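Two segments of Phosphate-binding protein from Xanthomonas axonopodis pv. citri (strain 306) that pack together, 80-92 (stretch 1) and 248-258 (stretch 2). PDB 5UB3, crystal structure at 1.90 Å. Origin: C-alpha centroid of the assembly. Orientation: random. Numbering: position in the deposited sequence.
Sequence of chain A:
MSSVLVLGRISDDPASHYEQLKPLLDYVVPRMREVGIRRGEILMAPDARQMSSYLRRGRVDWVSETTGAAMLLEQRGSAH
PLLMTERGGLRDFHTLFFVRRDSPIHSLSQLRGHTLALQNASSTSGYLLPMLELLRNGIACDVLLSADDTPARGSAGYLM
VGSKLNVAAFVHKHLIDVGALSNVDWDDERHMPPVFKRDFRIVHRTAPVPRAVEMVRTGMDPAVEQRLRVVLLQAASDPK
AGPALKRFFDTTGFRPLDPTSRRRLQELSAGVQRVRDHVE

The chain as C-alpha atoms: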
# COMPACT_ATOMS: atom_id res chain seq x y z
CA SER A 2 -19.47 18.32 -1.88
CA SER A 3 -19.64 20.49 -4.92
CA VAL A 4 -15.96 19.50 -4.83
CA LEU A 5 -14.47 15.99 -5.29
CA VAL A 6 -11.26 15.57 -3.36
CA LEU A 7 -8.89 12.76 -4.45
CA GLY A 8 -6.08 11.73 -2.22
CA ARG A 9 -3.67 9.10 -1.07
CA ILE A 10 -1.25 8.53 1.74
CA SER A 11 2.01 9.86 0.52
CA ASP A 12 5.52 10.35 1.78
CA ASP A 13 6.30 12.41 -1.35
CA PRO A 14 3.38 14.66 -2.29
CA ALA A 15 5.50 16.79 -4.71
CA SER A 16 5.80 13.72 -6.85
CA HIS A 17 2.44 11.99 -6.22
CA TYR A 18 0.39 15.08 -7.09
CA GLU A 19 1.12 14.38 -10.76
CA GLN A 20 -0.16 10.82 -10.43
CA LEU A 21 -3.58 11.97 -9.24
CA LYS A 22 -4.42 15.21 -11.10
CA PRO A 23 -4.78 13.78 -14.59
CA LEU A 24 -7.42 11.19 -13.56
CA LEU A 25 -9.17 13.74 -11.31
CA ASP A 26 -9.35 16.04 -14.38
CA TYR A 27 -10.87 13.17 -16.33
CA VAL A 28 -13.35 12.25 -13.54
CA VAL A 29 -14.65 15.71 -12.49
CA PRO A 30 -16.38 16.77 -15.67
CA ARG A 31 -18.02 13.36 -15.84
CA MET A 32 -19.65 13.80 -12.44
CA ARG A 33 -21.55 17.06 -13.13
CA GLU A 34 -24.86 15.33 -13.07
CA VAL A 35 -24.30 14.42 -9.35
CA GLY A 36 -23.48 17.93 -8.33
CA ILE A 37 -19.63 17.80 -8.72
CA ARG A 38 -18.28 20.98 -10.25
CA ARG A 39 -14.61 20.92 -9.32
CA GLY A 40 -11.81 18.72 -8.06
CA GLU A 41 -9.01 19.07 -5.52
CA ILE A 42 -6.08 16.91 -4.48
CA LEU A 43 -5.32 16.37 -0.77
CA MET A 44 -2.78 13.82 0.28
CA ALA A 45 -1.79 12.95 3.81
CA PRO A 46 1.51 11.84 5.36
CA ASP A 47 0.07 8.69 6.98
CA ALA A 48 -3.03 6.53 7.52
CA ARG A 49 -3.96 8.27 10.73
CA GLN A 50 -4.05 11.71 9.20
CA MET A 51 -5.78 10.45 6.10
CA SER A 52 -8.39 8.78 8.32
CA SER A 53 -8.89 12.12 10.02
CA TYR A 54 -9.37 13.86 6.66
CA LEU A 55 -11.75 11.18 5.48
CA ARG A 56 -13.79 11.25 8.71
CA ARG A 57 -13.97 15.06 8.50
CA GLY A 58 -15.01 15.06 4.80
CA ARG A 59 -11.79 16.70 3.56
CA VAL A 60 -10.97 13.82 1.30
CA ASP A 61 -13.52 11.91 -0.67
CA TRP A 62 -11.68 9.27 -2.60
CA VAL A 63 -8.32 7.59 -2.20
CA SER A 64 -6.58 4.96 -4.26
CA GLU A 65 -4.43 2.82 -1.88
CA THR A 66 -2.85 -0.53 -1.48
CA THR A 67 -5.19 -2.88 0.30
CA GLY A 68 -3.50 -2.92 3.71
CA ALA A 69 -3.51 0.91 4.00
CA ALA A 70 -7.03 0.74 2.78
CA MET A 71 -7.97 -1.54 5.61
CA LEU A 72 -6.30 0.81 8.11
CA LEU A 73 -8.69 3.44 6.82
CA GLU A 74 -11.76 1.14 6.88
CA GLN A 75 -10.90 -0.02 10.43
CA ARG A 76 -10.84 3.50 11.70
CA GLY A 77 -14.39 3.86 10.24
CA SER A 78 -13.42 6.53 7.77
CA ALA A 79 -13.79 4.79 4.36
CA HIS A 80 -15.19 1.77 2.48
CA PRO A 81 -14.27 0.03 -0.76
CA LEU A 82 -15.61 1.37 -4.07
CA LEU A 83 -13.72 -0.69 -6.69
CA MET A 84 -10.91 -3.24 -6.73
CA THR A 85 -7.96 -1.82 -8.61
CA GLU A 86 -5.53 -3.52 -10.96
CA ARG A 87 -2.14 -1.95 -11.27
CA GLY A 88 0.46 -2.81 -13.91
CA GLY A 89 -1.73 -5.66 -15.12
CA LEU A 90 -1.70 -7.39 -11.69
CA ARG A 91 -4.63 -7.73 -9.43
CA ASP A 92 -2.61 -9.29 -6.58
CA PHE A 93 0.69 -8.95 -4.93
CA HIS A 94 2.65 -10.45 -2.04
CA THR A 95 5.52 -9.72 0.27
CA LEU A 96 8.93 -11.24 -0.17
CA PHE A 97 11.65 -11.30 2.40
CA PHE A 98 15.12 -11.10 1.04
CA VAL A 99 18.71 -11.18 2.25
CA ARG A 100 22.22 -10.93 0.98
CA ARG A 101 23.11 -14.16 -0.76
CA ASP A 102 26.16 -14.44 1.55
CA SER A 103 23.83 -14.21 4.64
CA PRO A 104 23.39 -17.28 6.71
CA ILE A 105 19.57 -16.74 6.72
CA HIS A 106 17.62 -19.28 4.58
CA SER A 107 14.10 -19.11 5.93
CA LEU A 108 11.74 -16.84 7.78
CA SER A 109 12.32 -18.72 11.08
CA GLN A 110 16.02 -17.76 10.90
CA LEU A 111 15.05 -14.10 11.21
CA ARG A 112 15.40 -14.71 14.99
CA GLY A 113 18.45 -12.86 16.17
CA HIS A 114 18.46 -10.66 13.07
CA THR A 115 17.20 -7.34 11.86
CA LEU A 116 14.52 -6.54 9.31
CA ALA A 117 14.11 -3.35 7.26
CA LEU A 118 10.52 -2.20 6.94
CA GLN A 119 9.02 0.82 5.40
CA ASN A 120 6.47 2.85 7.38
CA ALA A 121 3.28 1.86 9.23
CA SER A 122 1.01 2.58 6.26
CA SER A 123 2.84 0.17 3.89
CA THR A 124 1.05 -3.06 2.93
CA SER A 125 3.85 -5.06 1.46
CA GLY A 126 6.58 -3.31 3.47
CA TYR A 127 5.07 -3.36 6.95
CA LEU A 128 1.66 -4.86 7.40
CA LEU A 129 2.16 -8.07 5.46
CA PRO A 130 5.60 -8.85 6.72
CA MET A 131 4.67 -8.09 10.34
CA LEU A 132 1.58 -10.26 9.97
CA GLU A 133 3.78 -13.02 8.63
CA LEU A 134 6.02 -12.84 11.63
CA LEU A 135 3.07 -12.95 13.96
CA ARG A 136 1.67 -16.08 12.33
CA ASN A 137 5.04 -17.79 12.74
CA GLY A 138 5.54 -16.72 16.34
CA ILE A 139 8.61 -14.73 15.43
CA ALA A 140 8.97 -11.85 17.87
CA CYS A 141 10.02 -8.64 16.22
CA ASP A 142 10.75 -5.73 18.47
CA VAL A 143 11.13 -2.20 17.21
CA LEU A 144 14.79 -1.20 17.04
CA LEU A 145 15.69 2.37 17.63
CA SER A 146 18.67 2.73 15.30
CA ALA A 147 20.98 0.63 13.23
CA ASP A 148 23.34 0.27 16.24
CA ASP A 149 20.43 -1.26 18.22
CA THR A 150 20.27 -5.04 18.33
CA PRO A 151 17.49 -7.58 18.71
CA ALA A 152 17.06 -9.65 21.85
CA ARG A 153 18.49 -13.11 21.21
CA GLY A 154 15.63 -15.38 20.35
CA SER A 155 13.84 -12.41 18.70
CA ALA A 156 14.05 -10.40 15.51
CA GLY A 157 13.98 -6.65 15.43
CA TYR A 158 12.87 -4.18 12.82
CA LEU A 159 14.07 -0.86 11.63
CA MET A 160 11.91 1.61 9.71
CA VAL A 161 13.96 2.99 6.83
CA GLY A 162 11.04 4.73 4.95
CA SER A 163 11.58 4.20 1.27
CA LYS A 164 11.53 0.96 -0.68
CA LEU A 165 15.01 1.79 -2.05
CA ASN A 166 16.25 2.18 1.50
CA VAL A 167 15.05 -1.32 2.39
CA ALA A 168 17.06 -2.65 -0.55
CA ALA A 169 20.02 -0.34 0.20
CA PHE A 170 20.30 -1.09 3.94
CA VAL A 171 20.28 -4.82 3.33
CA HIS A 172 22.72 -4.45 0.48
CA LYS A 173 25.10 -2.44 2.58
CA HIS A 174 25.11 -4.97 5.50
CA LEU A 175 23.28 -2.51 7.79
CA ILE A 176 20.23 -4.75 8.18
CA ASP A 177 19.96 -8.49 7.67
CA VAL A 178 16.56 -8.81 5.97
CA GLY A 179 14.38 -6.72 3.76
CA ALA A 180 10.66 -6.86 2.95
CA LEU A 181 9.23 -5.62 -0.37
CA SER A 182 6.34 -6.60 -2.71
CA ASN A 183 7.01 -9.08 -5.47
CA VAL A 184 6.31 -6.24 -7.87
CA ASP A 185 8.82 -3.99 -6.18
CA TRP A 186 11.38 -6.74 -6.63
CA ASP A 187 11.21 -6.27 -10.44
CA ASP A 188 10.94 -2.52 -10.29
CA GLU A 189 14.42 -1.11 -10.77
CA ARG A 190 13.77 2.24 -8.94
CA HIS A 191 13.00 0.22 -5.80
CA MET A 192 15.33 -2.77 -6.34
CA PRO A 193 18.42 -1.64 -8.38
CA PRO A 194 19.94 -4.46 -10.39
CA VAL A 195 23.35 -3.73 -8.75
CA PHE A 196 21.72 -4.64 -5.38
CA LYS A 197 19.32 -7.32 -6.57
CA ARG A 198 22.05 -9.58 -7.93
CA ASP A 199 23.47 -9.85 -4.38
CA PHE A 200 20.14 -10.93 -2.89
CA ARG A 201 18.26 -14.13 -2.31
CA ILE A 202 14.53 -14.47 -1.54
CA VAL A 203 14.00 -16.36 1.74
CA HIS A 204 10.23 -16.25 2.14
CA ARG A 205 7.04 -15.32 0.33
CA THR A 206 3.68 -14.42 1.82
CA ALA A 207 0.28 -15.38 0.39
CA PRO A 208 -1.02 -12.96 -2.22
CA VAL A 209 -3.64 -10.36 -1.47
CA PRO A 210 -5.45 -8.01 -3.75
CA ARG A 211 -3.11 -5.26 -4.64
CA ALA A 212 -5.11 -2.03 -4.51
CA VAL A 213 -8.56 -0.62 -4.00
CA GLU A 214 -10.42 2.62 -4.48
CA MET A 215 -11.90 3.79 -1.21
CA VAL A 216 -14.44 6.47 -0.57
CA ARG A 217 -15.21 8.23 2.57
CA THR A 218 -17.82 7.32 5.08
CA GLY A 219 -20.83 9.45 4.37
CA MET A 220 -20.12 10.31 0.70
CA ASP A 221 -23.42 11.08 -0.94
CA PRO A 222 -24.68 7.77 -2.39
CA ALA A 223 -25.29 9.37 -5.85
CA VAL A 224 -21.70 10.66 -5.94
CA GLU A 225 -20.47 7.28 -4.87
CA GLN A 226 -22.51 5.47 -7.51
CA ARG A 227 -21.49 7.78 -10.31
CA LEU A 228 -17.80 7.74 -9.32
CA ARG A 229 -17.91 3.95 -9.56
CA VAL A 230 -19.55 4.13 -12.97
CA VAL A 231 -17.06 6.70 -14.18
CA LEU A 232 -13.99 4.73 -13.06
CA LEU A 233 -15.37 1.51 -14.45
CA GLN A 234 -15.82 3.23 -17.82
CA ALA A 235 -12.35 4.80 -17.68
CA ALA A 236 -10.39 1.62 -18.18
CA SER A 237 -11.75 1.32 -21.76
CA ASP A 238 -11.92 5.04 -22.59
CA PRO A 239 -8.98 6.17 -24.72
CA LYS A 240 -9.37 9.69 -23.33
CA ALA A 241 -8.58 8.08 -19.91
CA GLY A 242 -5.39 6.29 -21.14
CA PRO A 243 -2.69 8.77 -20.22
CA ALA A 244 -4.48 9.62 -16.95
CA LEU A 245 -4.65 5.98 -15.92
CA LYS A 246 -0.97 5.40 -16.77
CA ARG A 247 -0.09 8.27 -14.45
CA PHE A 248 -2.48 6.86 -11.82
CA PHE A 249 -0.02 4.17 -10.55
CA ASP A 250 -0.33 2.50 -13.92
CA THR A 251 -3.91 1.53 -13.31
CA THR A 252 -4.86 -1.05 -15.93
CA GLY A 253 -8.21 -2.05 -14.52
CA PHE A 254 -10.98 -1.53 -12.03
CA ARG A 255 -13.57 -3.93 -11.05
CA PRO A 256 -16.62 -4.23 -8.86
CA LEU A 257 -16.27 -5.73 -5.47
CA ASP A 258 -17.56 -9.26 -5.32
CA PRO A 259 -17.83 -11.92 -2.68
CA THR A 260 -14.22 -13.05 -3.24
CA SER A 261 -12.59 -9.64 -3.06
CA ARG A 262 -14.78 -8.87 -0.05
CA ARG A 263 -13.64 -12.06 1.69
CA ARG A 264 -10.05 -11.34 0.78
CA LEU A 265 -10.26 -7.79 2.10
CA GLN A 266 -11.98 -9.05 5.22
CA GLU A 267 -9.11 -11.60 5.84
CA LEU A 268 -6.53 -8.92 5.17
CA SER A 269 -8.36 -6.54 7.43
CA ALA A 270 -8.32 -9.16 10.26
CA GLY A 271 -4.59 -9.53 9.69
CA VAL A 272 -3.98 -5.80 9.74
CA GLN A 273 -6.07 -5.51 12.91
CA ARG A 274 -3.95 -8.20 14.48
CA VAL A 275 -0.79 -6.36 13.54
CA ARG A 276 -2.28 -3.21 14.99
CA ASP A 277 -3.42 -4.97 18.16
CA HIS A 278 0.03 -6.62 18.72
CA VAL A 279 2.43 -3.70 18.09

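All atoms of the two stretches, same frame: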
# COMPACT_ATOMS: atom_id res chain seq x y z
N HIS A 80 -14.76 3.11 2.88
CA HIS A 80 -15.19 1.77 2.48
C HIS A 80 -14.82 1.54 1.03
O HIS A 80 -14.67 2.51 0.29
CB HIS A 80 -16.70 1.57 2.73
CG HIS A 80 -17.55 2.59 2.04
ND1 HIS A 80 -17.79 3.83 2.60
CD2 HIS A 80 -18.22 2.57 0.88
CE1 HIS A 80 -18.52 4.56 1.77
NE2 HIS A 80 -18.81 3.81 0.73
N PRO A 81 -14.70 0.28 0.61
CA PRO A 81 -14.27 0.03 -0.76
C PRO A 81 -15.28 0.43 -1.84
O PRO A 81 -16.47 0.24 -1.64
CB PRO A 81 -14.04 -1.49 -0.78
CG PRO A 81 -13.87 -1.89 0.66
CD PRO A 81 -14.65 -0.93 1.46
N LEU A 82 -14.80 1.00 -2.94
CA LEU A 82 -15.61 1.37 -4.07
C LEU A 82 -15.42 0.36 -5.19
O LEU A 82 -16.40 -0.13 -5.74
CB LEU A 82 -15.15 2.72 -4.59
CG LEU A 82 -15.96 3.29 -5.76
CD1 LEU A 82 -17.16 3.99 -5.21
CD2 LEU A 82 -15.10 4.26 -6.55
N LEU A 83 -14.15 0.13 -5.55
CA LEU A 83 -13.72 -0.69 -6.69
C LEU A 83 -12.43 -1.38 -6.34
O LEU A 83 -11.64 -0.83 -5.59
CB LEU A 83 -13.45 0.16 -7.95
CG LEU A 83 -14.67 0.72 -8.66
CD1 LEU A 83 -14.29 1.72 -9.73
CD2 LEU A 83 -15.54 -0.42 -9.18
N MET A 84 -12.22 -2.61 -6.80
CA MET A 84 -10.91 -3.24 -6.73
C MET A 84 -10.10 -2.73 -7.90
O MET A 84 -10.63 -2.51 -8.98
CB MET A 84 -10.98 -4.78 -6.75
CG MET A 84 -11.80 -5.37 -5.64
SD MET A 84 -11.31 -4.91 -3.98
CE MET A 84 -9.62 -5.57 -3.96
N THR A 85 -8.82 -2.51 -7.68
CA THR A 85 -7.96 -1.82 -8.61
C THR A 85 -6.83 -2.73 -9.03
O THR A 85 -6.18 -3.39 -8.20
CB THR A 85 -7.43 -0.50 -8.00
OG1 THR A 85 -8.57 0.22 -7.54
CG2 THR A 85 -6.62 0.32 -8.96
N GLU A 86 -6.59 -2.73 -10.35
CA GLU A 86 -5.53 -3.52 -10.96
C GLU A 86 -4.48 -2.53 -11.37
O GLU A 86 -4.76 -1.55 -12.08
CB GLU A 86 -6.10 -4.23 -12.20
CG GLU A 86 -5.15 -5.23 -12.81
CD GLU A 86 -5.71 -5.72 -14.14
OE1 GLU A 86 -6.62 -6.60 -14.09
OE2 GLU A 86 -5.22 -5.17 -15.16
N ARG A 87 -3.26 -2.77 -10.92
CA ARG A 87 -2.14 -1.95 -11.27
C ARG A 87 -1.06 -2.76 -12.00
O ARG A 87 -0.71 -3.89 -11.63
CB ARG A 87 -1.56 -1.32 -10.01
CG ARG A 87 -2.47 -0.30 -9.33
CD ARG A 87 -1.84 0.26 -8.09
NE ARG A 87 -2.71 1.21 -7.41
CZ ARG A 87 -2.46 1.75 -6.21
NH1 ARG A 87 -1.33 1.45 -5.51
NH2 ARG A 87 -3.37 2.60 -5.72
N GLY A 88 -0.50 -2.14 -13.03
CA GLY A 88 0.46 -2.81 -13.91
C GLY A 88 0.05 -4.17 -14.41
O GLY A 88 0.88 -5.05 -14.44
N GLY A 89 -1.22 -4.37 -14.72
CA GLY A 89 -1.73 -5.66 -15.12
C GLY A 89 -1.91 -6.72 -14.03
O GLY A 89 -2.31 -7.85 -14.34
N LEU A 90 -1.65 -6.39 -12.77
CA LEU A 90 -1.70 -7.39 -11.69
C LEU A 90 -2.77 -6.99 -10.72
O LEU A 90 -2.77 -5.86 -10.19
CB LEU A 90 -0.36 -7.43 -10.95
CG LEU A 90 0.84 -7.77 -11.81
CD1 LEU A 90 2.12 -7.64 -11.03
CD2 LEU A 90 0.72 -9.18 -12.39
N ARG A 91 -3.64 -7.92 -10.45
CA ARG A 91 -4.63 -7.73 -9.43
C ARG A 91 -4.12 -7.95 -8.03
O ARG A 91 -4.72 -7.41 -7.10
CB ARG A 91 -5.70 -8.74 -9.65
CG ARG A 91 -6.53 -8.46 -10.88
CD ARG A 91 -7.73 -9.33 -10.63
NE ARG A 91 -8.68 -9.35 -11.67
CZ ARG A 91 -9.68 -10.23 -11.68
NH1 ARG A 91 -9.82 -11.10 -10.66
NH2 ARG A 91 -10.56 -10.20 -12.67
N ASP A 92 -3.11 -8.84 -7.89
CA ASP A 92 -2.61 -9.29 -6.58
C ASP A 92 -1.16 -8.92 -6.44
O ASP A 92 -0.44 -8.65 -7.42
CB ASP A 92 -2.71 -10.82 -6.43
CG ASP A 92 -4.12 -11.31 -6.14
OD1 ASP A 92 -5.12 -10.53 -6.09
OD2 ASP A 92 -4.24 -12.54 -5.87
N PHE A 248 -1.82 7.30 -13.03
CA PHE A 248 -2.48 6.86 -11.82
C PHE A 248 -1.96 5.48 -11.41
O PHE A 248 -2.71 4.52 -11.38
CB PHE A 248 -4.00 6.88 -12.08
CG PHE A 248 -4.86 6.87 -10.85
CD1 PHE A 248 -4.91 7.95 -10.02
CD2 PHE A 248 -5.70 5.81 -10.58
CE1 PHE A 248 -5.77 7.97 -8.94
CE2 PHE A 248 -6.57 5.82 -9.50
CZ PHE A 248 -6.57 6.89 -8.66
N PHE A 249 -0.68 5.40 -11.05
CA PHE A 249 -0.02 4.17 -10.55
C PHE A 249 -0.16 3.04 -11.53
O PHE A 249 -0.25 1.85 -11.14
CB PHE A 249 -0.65 3.81 -9.22
CG PHE A 249 -0.87 5.01 -8.36
CD1 PHE A 249 0.22 5.76 -7.95
CD2 PHE A 249 -2.15 5.47 -8.07
CE1 PHE A 249 0.05 6.92 -7.22
CE2 PHE A 249 -2.34 6.61 -7.31
CZ PHE A 249 -1.24 7.34 -6.87
N ASP A 250 -0.18 3.42 -12.80
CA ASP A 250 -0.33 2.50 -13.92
C ASP A 250 -1.54 1.65 -13.74
O ASP A 250 -1.49 0.43 -13.78
CB ASP A 250 0.94 1.68 -14.11
CG ASP A 250 0.95 0.90 -15.42
OD1 ASP A 250 0.32 1.27 -16.40
OD2 ASP A 250 1.57 -0.13 -15.44
N THR A 251 -2.66 2.30 -13.51
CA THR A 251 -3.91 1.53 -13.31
C THR A 251 -4.36 0.95 -14.65
O THR A 251 -4.45 1.66 -15.63
CB THR A 251 -4.99 2.38 -12.65
OG1 THR A 251 -4.52 2.77 -11.33
CG2 THR A 251 -6.31 1.63 -12.58
N THR A 252 -4.56 -0.34 -14.69
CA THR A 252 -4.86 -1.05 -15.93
C THR A 252 -6.26 -1.64 -15.84
O THR A 252 -6.75 -2.24 -16.80
CB THR A 252 -3.87 -2.19 -16.17
OG1 THR A 252 -3.72 -2.96 -14.96
CG2 THR A 252 -2.50 -1.66 -16.60
N GLY A 253 -6.90 -1.49 -14.69
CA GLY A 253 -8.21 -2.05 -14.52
C GLY A 253 -8.87 -1.64 -13.23
O GLY A 253 -8.22 -1.41 -12.23
N PHE A 254 -10.19 -1.60 -13.26
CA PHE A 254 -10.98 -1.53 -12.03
C PHE A 254 -12.03 -2.56 -12.13
O PHE A 254 -12.54 -2.89 -13.24
CB PHE A 254 -11.74 -0.22 -11.90
CG PHE A 254 -10.89 0.99 -11.73
CD1 PHE A 254 -10.22 1.23 -10.54
CD2 PHE A 254 -10.79 1.92 -12.77
CE1 PHE A 254 -9.47 2.37 -10.37
CE2 PHE A 254 -9.98 3.02 -12.62
CZ PHE A 254 -9.32 3.25 -11.43
N ARG A 255 -12.46 -3.06 -10.99
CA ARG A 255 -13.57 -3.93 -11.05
C ARG A 255 -14.44 -3.90 -9.79
O ARG A 255 -13.99 -3.44 -8.71
CB ARG A 255 -13.09 -5.31 -11.47
CG ARG A 255 -12.49 -6.12 -10.41
CD ARG A 255 -11.73 -7.38 -10.93
NE ARG A 255 -11.35 -7.95 -9.63
CZ ARG A 255 -10.26 -7.66 -8.90
NH1 ARG A 255 -9.22 -6.90 -9.36
NH2 ARG A 255 -10.20 -8.19 -7.67
N PRO A 256 -15.72 -4.26 -9.96
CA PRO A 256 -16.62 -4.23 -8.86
C PRO A 256 -16.14 -5.18 -7.75
O PRO A 256 -15.49 -6.21 -8.02
CB PRO A 256 -17.92 -4.80 -9.45
CG PRO A 256 -17.81 -4.62 -10.88
CD PRO A 256 -16.38 -4.72 -11.20
N LEU A 257 -16.47 -4.83 -6.55
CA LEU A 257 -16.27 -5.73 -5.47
C LEU A 257 -17.24 -6.89 -5.68
O LEU A 257 -18.30 -6.74 -6.30
CB LEU A 257 -16.53 -5.10 -4.13
CG LEU A 257 -15.19 -4.40 -3.70
CD1 LEU A 257 -15.17 -2.96 -4.14
CD2 LEU A 257 -14.97 -4.50 -2.23
N ASP A 258 -16.83 -8.01 -5.14
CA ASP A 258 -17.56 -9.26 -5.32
C ASP A 258 -17.29 -10.12 -4.08
O ASP A 258 -16.54 -9.68 -3.17
CB ASP A 258 -17.25 -9.90 -6.68
CG ASP A 258 -15.81 -10.38 -6.82
OD1 ASP A 258 -15.25 -10.91 -5.85
OD2 ASP A 258 -15.26 -10.24 -7.94
O HOH W 1 -17.94 -2.57 -6.14
O HOH W 2 -9.49 -4.57 -10.87
O HOH W 3 -6.76 -5.73 -7.19
O HOH W 4 -4.46 2.95 -8.61
O HOH W 5 -7.56 -9.51 -6.85

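Two arginines stack face to face across the pairing of these stretches: the guanidinium of Arg 91 lies flat on that of Arg 255, centres 3.8 Å apart and planes at 14°, although like charges approach to 3.4 Å (Arg 91 NE to Arg 255 NH1). The opposite face of the Arg 255 guanidinium covers Met 84 CB, 3.6 Å from Arg 255 NH2, so the group is sandwiched. Water 2 links Arg 255 NH1 weakly to Met 84 O, and water 5 links Arg 255 NH2 weakly to the carboxylate of Asp 92.

Beneath this cluster the strands run antiparallel. Met 84 N donates to Arg 255 O (2.7 Å), Arg 255 N to Met 84 O (2.8 Å) and Glu 86 N to Gly 253 O (2.8 Å). A beta bulge then shifts the register by one: Glu 86 O accepts Thr 252 N at 2.9 Å and, weakly, Gly 253 N at 3.4 Å. Gly 253 suits the narrow site beside Glu 86, since an ideal CB there would lie 3.2 Å from Glu 86 CB. At the bulge Thr 252 OG1 does double duty, donating to Glu 86 OE2 (2.7 Å) and accepting from Gly 89 N (2.9 Å). Gly 88 N reaches Asp 250 O at 2.9 Å; Gly 88 and Gly 89 readily adopt the positive phi of the type I' turn from Arg 87 to Leu 90.

Thr 85, Phe 254, Arg 87 and Thr 251 share the other sheet face. The buried Phe 254 packs its CB 3.9 Å from Leu 83 CD1, while water 4 joins Arg 87 NE to Thr 251 OG1, giving polar atoms partners within a buried site. At the far end Leu 257 supplies apolar cover, its CD2 3.5 Å from Pro 81 CB and its CG 3.9 Å from Met 84 SD; water 1 bridges Leu 82 O and Leu 257 N.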